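Local structure of putative cyclohexadienyl dehydrogenase and ADH prephenate dehydrogenase (Rhizobium meliloti, 4WJI) at the interface of chains A and B. The protein acts as a cyclohexadienyl dehydrogenase of tyrosine biosynthesis, probably oxidising and decarboxylating prephenate to 3-(4-hydroxyphenyl)pyruvate with a nicotinamide adenine dinucleotide as hydride acceptor. Numbering follows the deposited sequence. Chains: chain A/B, Putative cyclohexadienyl dehydrogenase and ADH prephenate dehydrogenase.

Contact 1: the interface of chains A and B. Residues chain A 146, 175, 179, 183, 186-187; chain B 208, 212-213, 216, 219.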
loop_
_atom_site.group_PDB
_atom_site.type_symbol
_atom_site.label_atom_id
_atom_site.label_comp_id
_atom_site.label_asym_id
_atom_site.label_seq_id
_atom_site.Cartn_x
_atom_site.Cartn_y
_atom_site.Cartn_z
ATOM N N ILE A 146 7.194 4.094 -20.686
ATOM C CA ILE A 146 7.981 5.276 -21.017
ATOM C C ILE A 146 9.186 4.852 -21.845
ATOM O O ILE A 146 9.972 3.994 -21.437
ATOM C CB ILE A 146 8.451 6.036 -19.741
ATOM C CG1 ILE A 146 7.262 6.488 -18.871
ATOM C CG2 ILE A 146 9.340 7.207 -20.104
ATOM C CD1 ILE A 146 7.647 6.958 -17.490
HETATM N N MSE A 175 10.228 10.554 -23.059
HETATM C CA MSE A 175 10.860 11.623 -22.306
HETATM C C MSE A 175 12.349 11.479 -22.249
HETATM O O MSE A 175 12.897 10.467 -22.591
HETATM C CB MSE A 175 10.279 11.839 -20.902
HETATM C CG MSE A 175 10.571 10.654 -20.009
HETATM SE SE MSE A 175 9.537 10.744 -18.303
HETATM C CE MSE A 175 7.747 10.525 -19.005
ATOM N N HIS A 179 14.840 13.313 -16.857
ATOM C CA HIS A 179 13.487 13.589 -16.367
ATOM C C HIS A 179 12.798 12.310 -15.907
ATOM O O HIS A 179 12.160 12.280 -14.838
ATOM C CB HIS A 179 12.660 14.324 -17.394
ATOM C CG HIS A 179 11.319 14.759 -16.903
ATOM N ND1 HIS A 179 11.152 15.652 -15.872
ATOM C CD2 HIS A 179 10.077 14.387 -17.282
ATOM C CE1 HIS A 179 9.862 15.826 -15.648
ATOM N NE2 HIS A 179 9.190 15.070 -16.494
ATOM N N VAL A 183 11.146 11.679 -12.152
ATOM C CA VAL A 183 9.750 11.259 -12.021
ATOM C C VAL A 183 9.678 9.914 -11.272
ATOM O O VAL A 183 8.913 9.746 -10.293
ATOM C CB VAL A 183 9.053 11.162 -13.386
ATOM C CG1 VAL A 183 7.647 10.580 -13.248
ATOM C CG2 VAL A 183 8.934 12.544 -14.053
ATOM N N ILE A 186 10.213 9.806 -7.383
ATOM C CA ILE A 186 9.081 10.108 -6.487
ATOM C C ILE A 186 7.948 9.114 -6.609
ATOM O O ILE A 186 7.364 8.792 -5.581
ATOM C CB ILE A 186 8.608 11.587 -6.596
ATOM C CG1 ILE A 186 7.512 11.901 -5.578
ATOM C CG2 ILE A 186 8.153 11.947 -7.994
ATOM C CD1 ILE A 186 7.954 11.708 -4.119
ATOM N N VAL A 187 7.586 8.681 -7.831
ATOM C CA VAL A 187 6.386 7.807 -7.974
ATOM C C VAL A 187 6.686 6.349 -7.676
ATOM O O VAL A 187 5.748 5.554 -7.470
ATOM C CB VAL A 187 5.650 7.849 -9.351
ATOM C CG1 VAL A 187 5.041 9.212 -9.632
ATOM C CG2 VAL A 187 6.537 7.372 -10.494
ATOM N N VAL B 208 8.162 17.769 -11.413
ATOM C CA VAL B 208 7.355 16.618 -11.761
ATOM C C VAL B 208 5.932 17.113 -11.606
ATOM O O VAL B 208 5.574 17.619 -10.531
ATOM C CB VAL B 208 7.664 15.439 -10.808
ATOM C CG1 VAL B 208 6.736 14.265 -11.059
ATOM C CG2 VAL B 208 9.142 15.051 -10.938
ATOM N N GLU B 212 1.944 13.681 -14.257
ATOM C CA GLU B 212 2.925 12.589 -14.224
ATOM C C GLU B 212 2.749 11.663 -13.009
ATOM O O GLU B 212 2.788 10.449 -13.113
ATOM C CB GLU B 212 4.351 13.164 -14.272
ATOM C CG GLU B 212 4.692 13.714 -15.656
ATOM C CD GLU B 212 5.997 14.501 -15.747
ATOM O OE1 GLU B 212 6.370 15.247 -14.802
ATOM O OE2 GLU B 212 6.648 14.393 -16.803
ATOM N N VAL B 213 2.555 12.249 -11.841
ATOM C CA VAL B 213 2.382 11.447 -10.637
ATOM C C VAL B 213 1.173 10.492 -10.778
ATOM O O VAL B 213 1.217 9.295 -10.441
ATOM C CB VAL B 213 2.269 12.348 -9.402
ATOM C CG1 VAL B 213 1.935 11.516 -8.185
ATOM C CG2 VAL B 213 3.569 13.088 -9.156
ATOM N N TYR B 216 1.748 7.631 -13.674
ATOM C CA TYR B 216 2.750 6.612 -13.433
ATOM C C TYR B 216 2.661 6.028 -12.038
ATOM O O TYR B 216 3.588 5.314 -11.568
ATOM C CB TYR B 216 4.146 7.176 -13.709
ATOM C CG TYR B 216 4.289 7.836 -15.103
ATOM C CD1 TYR B 216 3.798 7.252 -16.267
ATOM C CD2 TYR B 216 4.879 9.089 -15.220
ATOM C CE1 TYR B 216 3.930 7.892 -17.495
ATOM C CE2 TYR B 216 5.015 9.707 -16.438
ATOM C CZ TYR B 216 4.516 9.127 -17.553
ATOM O OH TYR B 216 4.670 9.782 -18.763
ATOM N N SER B 219 3.613 2.329 -10.343
ATOM C CA SER B 219 4.977 1.908 -10.016
ATOM C C SER B 219 5.260 1.964 -8.518
ATOM O O SER B 219 6.387 1.773 -8.080
ATOM C CB SER B 219 6.061 2.656 -10.814
ATOM O OG SER B 219 5.943 4.064 -10.667
#
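A:His179 and B:Glu212 meet tip to tip across the two-fold interface of this prephenate/arogenate dehydrogenase. The patch lies largely in the family's dimerization domain. Helix 177-203 of chain A faces helix 210-215 of chain B and the turn after it.

An imidazole-carboxylate pair makes the polar contact. The ring nitrogen NE2 of A:His179 donates to carboxylate oxygen OE2 of B:Glu212 at 2.6 Å. The bond is fairly straight, 161° at the hydrogen. It lies close to the ring plane and meets the syn side of the oxygen, somewhat out of the carboxylate plane. The two planes are turned 32° apart. The chain of B:Glu212 is extended beyond CG (chi2 171°), which carries the carboxylate out to the ring. A nearby carboxylate would tend to stabilise a protonated imidazole. A:Val183 CG2 lies over one face of the imidazole, toward its rim, and also packs on B:Glu212 CD at 3.9 Å.

The aromatic contact centres on B:Tyr216. A:Ile146 sends CD1 over the middle of the phenol face, a CH-pi contact 3.8 Å from the ring centroid. The selenomethionine A:Met175 comes from the hydroxyl end, its methyl CE 3.8 Å from CZ of B:Tyr216. A:Val183 CG1 touches B:Tyr216 CD2 at 3.7 Å.

Aliphatic packing continues along the helix. A:Val187 CG1 rests on B:Val213 CA at 3.6 Å. Its CG2 approaches B:Ser219 OG, a hydroxyl that donates to B:Tyr216 O at 2.8 Å.

Contact 2: the interface of chains A and B. Residues chain A 128, 225-226, 228-229; chain B 280, 283.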
loop_
_atom_site.group_PDB
_atom_site.type_symbol
_atom_site.label_atom_id
_atom_site.label_comp_id
_atom_site.label_asym_id
_atom_site.label_seq_id
_atom_site.Cartn_x
_atom_site.Cartn_y
_atom_site.Cartn_z
ATOM N N GLU A 128 4.913 -7.772 -6.861
ATOM C CA GLU A 128 6.051 -8.021 -5.975
ATOM C C GLU A 128 6.760 -9.352 -6.174
ATOM O O GLU A 128 7.740 -9.655 -5.454
ATOM C CB GLU A 128 5.582 -7.916 -4.517
ATOM C CG GLU A 128 4.714 -9.095 -3.993
ATOM C CD GLU A 128 3.219 -9.023 -4.300
ATOM O OE1 GLU A 128 2.755 -8.247 -5.220
ATOM O OE2 GLU A 128 2.462 -9.733 -3.583
ATOM N N THR A 225 4.142 -3.911 3.542
ATOM C CA THR A 225 4.831 -5.215 3.482
ATOM C C THR A 225 4.838 -5.796 2.059
ATOM O O THR A 225 5.761 -6.537 1.723
ATOM C CB THR A 225 4.274 -6.283 4.468
ATOM O OG1 THR A 225 2.938 -6.682 4.079
ATOM C CG2 THR A 225 4.328 -5.772 5.905
ATOM N N ARG A 226 3.801 -5.533 1.262
ATOM C CA ARG A 226 3.752 -6.052 -0.108
ATOM C C ARG A 226 4.962 -5.486 -0.899
ATOM O O ARG A 226 5.694 -6.235 -1.554
ATOM C CB ARG A 226 2.440 -5.727 -0.812
ATOM C CG ARG A 226 2.314 -6.511 -2.131
ATOM C CD ARG A 226 1.095 -6.057 -2.918
ATOM N NE ARG A 226 1.241 -4.702 -3.441
ATOM C CZ ARG A 226 1.956 -4.365 -4.514
ATOM N NH1 ARG A 226 2.566 -5.305 -5.230
ATOM N NH2 ARG A 226 2.084 -3.078 -4.830
ATOM N N ALA A 228 7.693 -4.215 0.271
ATOM C CA ALA A 228 8.953 -4.677 0.924
ATOM C C ALA A 228 9.206 -6.179 0.806
ATOM O O ALA A 228 10.143 -6.712 1.412
ATOM C CB ALA A 228 8.976 -4.234 2.375
ATOM N N ALA A 229 8.365 -6.866 0.039
ATOM C CA ALA A 229 8.608 -8.264 -0.343
ATOM C C ALA A 229 9.209 -8.470 -1.734
ATOM O O ALA A 229 9.426 -9.630 -2.162
ATOM C CB ALA A 229 7.329 -9.050 -0.247
ATOM N N ARG B 280 11.404 -9.307 3.750
ATOM C CA ARG B 280 10.556 -10.279 3.062
ATOM C C ARG B 280 9.861 -11.255 4.000
ATOM O O ARG B 280 8.783 -11.686 3.754
ATOM C CB ARG B 280 11.348 -11.030 2.012
ATOM C CG ARG B 280 12.013 -10.081 1.062
ATOM C CD ARG B 280 12.792 -10.830 0.009
ATOM N NE ARG B 280 11.981 -11.060 -1.143
ATOM C CZ ARG B 280 12.313 -11.793 -2.171
ATOM N NH1 ARG B 280 13.429 -12.479 -2.198
ATOM N NH2 ARG B 280 11.491 -11.846 -3.162
ATOM N N ARG B 283 6.372 -10.313 5.257
ATOM C CA ARG B 283 5.300 -10.461 4.276
ATOM C C ARG B 283 4.877 -11.916 4.171
ATOM O O ARG B 283 3.693 -12.268 4.085
ATOM C CB ARG B 283 5.754 -9.997 2.881
ATOM C CG ARG B 283 4.661 -10.206 1.837
ATOM C CD ARG B 283 3.429 -9.397 2.120
ATOM N NE ARG B 283 2.440 -9.520 1.066
ATOM C CZ ARG B 283 1.312 -8.805 1.034
ATOM N NH1 ARG B 283 1.055 -7.919 2.012
ATOM N NH2 ARG B 283 0.448 -8.963 0.048
HETATM O O HOH W 1 2.994 -11.067 -1.265
#
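B:Arg283 has CG anti to its backbone N (chi1 178°) and bends at chi2 (63°), which lays its chain against A:Thr225, A:Arg226 and A:Ala229. A:Thr225 holds OG1 between its backbone N and carbonyl carbon (chi1 68°), and there the hydroxyl meets the guanidinium.

NH1 of B:Arg283 donates to OG1 of A:Thr225 at 3.1 Å, close to the guanidinium plane. A:Arg226 runs alongside B:Arg283 and points the same way. A:Arg226 CB sits over the centre of one face of the B:Arg283 guanidinium, 3.8 Å from its CZ. The two guanidinium planes are nearly perpendicular, and CB rather than the guanidinium of A:Arg226 lies on the face. Nearer its backbone, B:Arg283 CG packs on A:Ala229 CB at 3.6 Å.

A:Glu128 links the two arginines. A:Glu128 OE1 forms a salt bridge with A:Arg226 NH1 at 2.9 Å, met from above the carboxylate plane. A:Glu128 OE2 binds water 1 at 2.7 Å, and NE of B:Arg283 binds the same water at 2.9 Å. The carboxylate would offset some of the positive charge here.

B:Arg280 grips A:Ala229 side-on, its NE and NH2 donating to A:Ala229 O at 3.1 and 3.2 Å, both from the same face of the carbonyl plane.

The site joins the start of helix 280-289 of chain B to the end of helix 221-227 of chain A. A:Glu128 and A:Arg226 also line the tyrosine pocket, so the dimer contact borders the ligand site.

Contact 3: the interface of chains A and B. Residues chain A 214-215, 217, 221-222, 225; chain B 282-283, 286, 289, 291.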
loop_
_atom_site.group_PDB
_atom_site.type_symbol
_atom_site.label_atom_id
_atom_site.label_comp_id
_atom_site.label_asym_id
_atom_site.label_seq_id
_atom_site.Cartn_x
_atom_site.Cartn_y
_atom_site.Cartn_z
ATOM N N ILE A 214 2.071 -9.125 12.725
ATOM C CA ILE A 214 1.461 -9.939 11.706
ATOM C C ILE A 214 -0.045 -9.987 11.901
ATOM O O ILE A 214 -0.804 -9.767 10.956
ATOM C CB ILE A 214 2.041 -11.400 11.744
ATOM C CG1 ILE A 214 3.537 -11.394 11.431
ATOM C CG2 ILE A 214 1.282 -12.310 10.815
ATOM C CD1 ILE A 214 4.238 -12.612 11.971
ATOM N N LYS A 215 -0.485 -10.326 13.129
ATOM C CA LYS A 215 -1.892 -10.448 13.420
ATOM C C LYS A 215 -2.699 -9.175 13.090
ATOM O O LYS A 215 -3.814 -9.279 12.595
ATOM C CB LYS A 215 -2.135 -10.792 14.901
ATOM C CG LYS A 215 -1.715 -12.206 15.239
ATOM C CD LYS A 215 -1.589 -12.460 16.727
ATOM C CE LYS A 215 -2.843 -12.123 17.465
ATOM N NZ LYS A 215 -2.801 -12.812 18.823
ATOM N N SER A 217 -1.878 -6.576 11.150
ATOM C CA SER A 217 -1.396 -5.872 9.961
ATOM C C SER A 217 -2.464 -5.269 9.050
ATOM O O SER A 217 -2.135 -4.359 8.255
ATOM C CB SER A 217 -0.459 -6.793 9.159
ATOM O OG SER A 217 -1.136 -7.981 8.765
ATOM N N PHE A 221 -0.387 -1.680 7.976
ATOM C CA PHE A 221 0.969 -2.117 7.780
ATOM C C PHE A 221 1.074 -3.057 6.593
ATOM O O PHE A 221 2.072 -2.994 5.854
ATOM C CB PHE A 221 1.416 -2.850 9.037
ATOM C CG PHE A 221 2.867 -3.175 9.114
ATOM C CD1 PHE A 221 3.806 -2.218 9.414
ATOM C CD2 PHE A 221 3.271 -4.500 9.014
ATOM C CE1 PHE A 221 5.158 -2.563 9.500
ATOM C CE2 PHE A 221 4.593 -4.847 9.130
ATOM C CZ PHE A 221 5.523 -3.885 9.368
ATOM N N ARG A 222 0.084 -3.911 6.389
ATOM C CA ARG A 222 0.157 -4.889 5.328
ATOM C C ARG A 222 0.444 -4.274 3.933
ATOM O O ARG A 222 1.184 -4.896 3.130
ATOM C CB ARG A 222 -1.043 -5.831 5.304
ATOM C CG ARG A 222 -2.312 -5.105 4.955
ATOM C CD ARG A 222 -3.503 -6.077 4.958
ATOM N NE ARG A 222 -4.763 -5.380 4.719
ATOM C CZ ARG A 222 -5.915 -5.997 4.474
ATOM N NH1 ARG A 222 -5.968 -7.316 4.481
ATOM N NH2 ARG A 222 -6.995 -5.277 4.209
ATOM N N THR A 225 4.142 -3.911 3.542
ATOM C CA THR A 225 4.831 -5.215 3.482
ATOM C C THR A 225 4.838 -5.796 2.059
ATOM O O THR A 225 5.761 -6.537 1.723
ATOM C CB THR A 225 4.274 -6.283 4.468
ATOM O OG1 THR A 225 2.938 -6.682 4.079
ATOM C CG2 THR A 225 4.328 -5.772 5.905
ATOM N N ILE B 282 8.521 -10.909 6.922
ATOM C CA ILE B 282 7.304 -10.408 7.513
ATOM C C ILE B 282 6.146 -10.618 6.535
ATOM O O ILE B 282 5.051 -11.034 6.912
ATOM C CB ILE B 282 7.481 -8.887 7.895
ATOM C CG1 ILE B 282 8.621 -8.737 8.933
ATOM C CG2 ILE B 282 6.158 -8.283 8.314
ATOM C CD1 ILE B 282 10.072 -8.907 8.401
ATOM N N ARG B 283 6.372 -10.313 5.257
ATOM C CA ARG B 283 5.300 -10.461 4.276
ATOM C C ARG B 283 4.877 -11.916 4.171
ATOM O O ARG B 283 3.693 -12.268 4.085
ATOM C CB ARG B 283 5.754 -9.997 2.881
ATOM C CG ARG B 283 4.661 -10.206 1.837
ATOM C CD ARG B 283 3.429 -9.397 2.120
ATOM N NE ARG B 283 2.440 -9.520 1.066
ATOM C CZ ARG B 283 1.312 -8.805 1.034
ATOM N NH1 ARG B 283 1.055 -7.919 2.012
ATOM N NH2 ARG B 283 0.448 -8.963 0.048
ATOM N N ILE B 286 2.568 -12.801 6.975
ATOM C CA ILE B 286 1.251 -12.233 6.770
ATOM C C ILE B 286 0.442 -13.031 5.776
ATOM O O ILE B 286 -0.762 -13.268 5.959
ATOM C CB ILE B 286 1.394 -10.744 6.382
ATOM C CG1 ILE B 286 1.849 -9.940 7.622
ATOM C CG2 ILE B 286 0.091 -10.132 5.772
ATOM C CD1 ILE B 286 2.347 -8.549 7.273
ATOM N N ALA B 289 -0.607 -16.362 7.251
ATOM C CA ALA B 289 -1.690 -16.083 8.218
ATOM C C ALA B 289 -3.005 -15.715 7.553
ATOM O O ALA B 289 -4.055 -15.733 8.182
ATOM C CB ALA B 289 -1.285 -14.981 9.200
ATOM N N GLN B 291 -3.681 -12.757 6.318
ATOM C CA GLN B 291 -3.998 -11.352 6.592
ATOM C C GLN B 291 -3.715 -10.427 5.439
ATOM O O GLN B 291 -3.971 -9.250 5.562
ATOM C CB GLN B 291 -3.342 -10.858 7.869
ATOM C CG GLN B 291 -3.903 -11.449 9.176
ATOM C CD GLN B 291 -5.373 -11.169 9.352
ATOM O OE1 GLN B 291 -5.815 -10.063 9.143
ATOM N NE2 GLN B 291 -6.146 -12.189 9.662
HETATM O O HOH W 2 -4.890 -7.948 10.537
#
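The guanidinium of A:Arg222 meets the backbone of B:Gln291 at its edge, and the ring of A:Phe221 also uses its edge, toward B:Ile282. This is the dimer interface of the prephenate/arogenate dehydrogenase family, with helices 210-215 and 221-227 of chain A against helix 280-289, the last of chain B.

NH1 of A:Arg222 donates to B:Gln291 O at 3.0 Å. The oxygen lies near the guanidinium plane, but the donor stands 40° above the carbonyl plane. The arginine chain is stretched straight (chi2 -179°, chi3 176°), which takes NH1 out to the loop residue B:Gln291. CG2 of B:Ile282 lies in the phenyl plane, 3.9 Å from A:Phe221 CE2.

B:Ile286 is the central apolar group. B:Ile286 CD1 meets A:Thr225 CG2 tip to tip at 3.7 Å and touches A:Ser217 CB at 3.8 Å. A:Ile214 CG2 packs against both B:Ile286 CG1 and B:Ala289 CB.

Hydroxyls at this apolar seam are tied to their own chain. A:Ser217 OG donates to A:Ile214 O at 2.8 Å. A:Thr225 OG1 donates to A:Arg222 O at 2.7 Å while accepting from B:Arg283. Water 2 bridges A:Lys215 O and the amide oxygen OE1 of B:Gln291, at 2.7 Å from each.

Contacts 2 and 3 are neighbours, their C-alpha centres about 9 Å apart. They share A:Thr225 and B:Arg283, and both set helix 221-227 of chain A against helix 280-289 of chain B, forming one continuous seam. Between C-alpha centres, contact 1 lies about 22 Å from contact 2 and 29 Å from contact 3. Helix 210-215 takes part in contact 1 from chain B and in contact 3 from chain A. The two-fold repeats each patch with the chains exchanged, so this helix serves both regions in each subunit. Such separated patches would be expected to fix the relative orientation of the subunits.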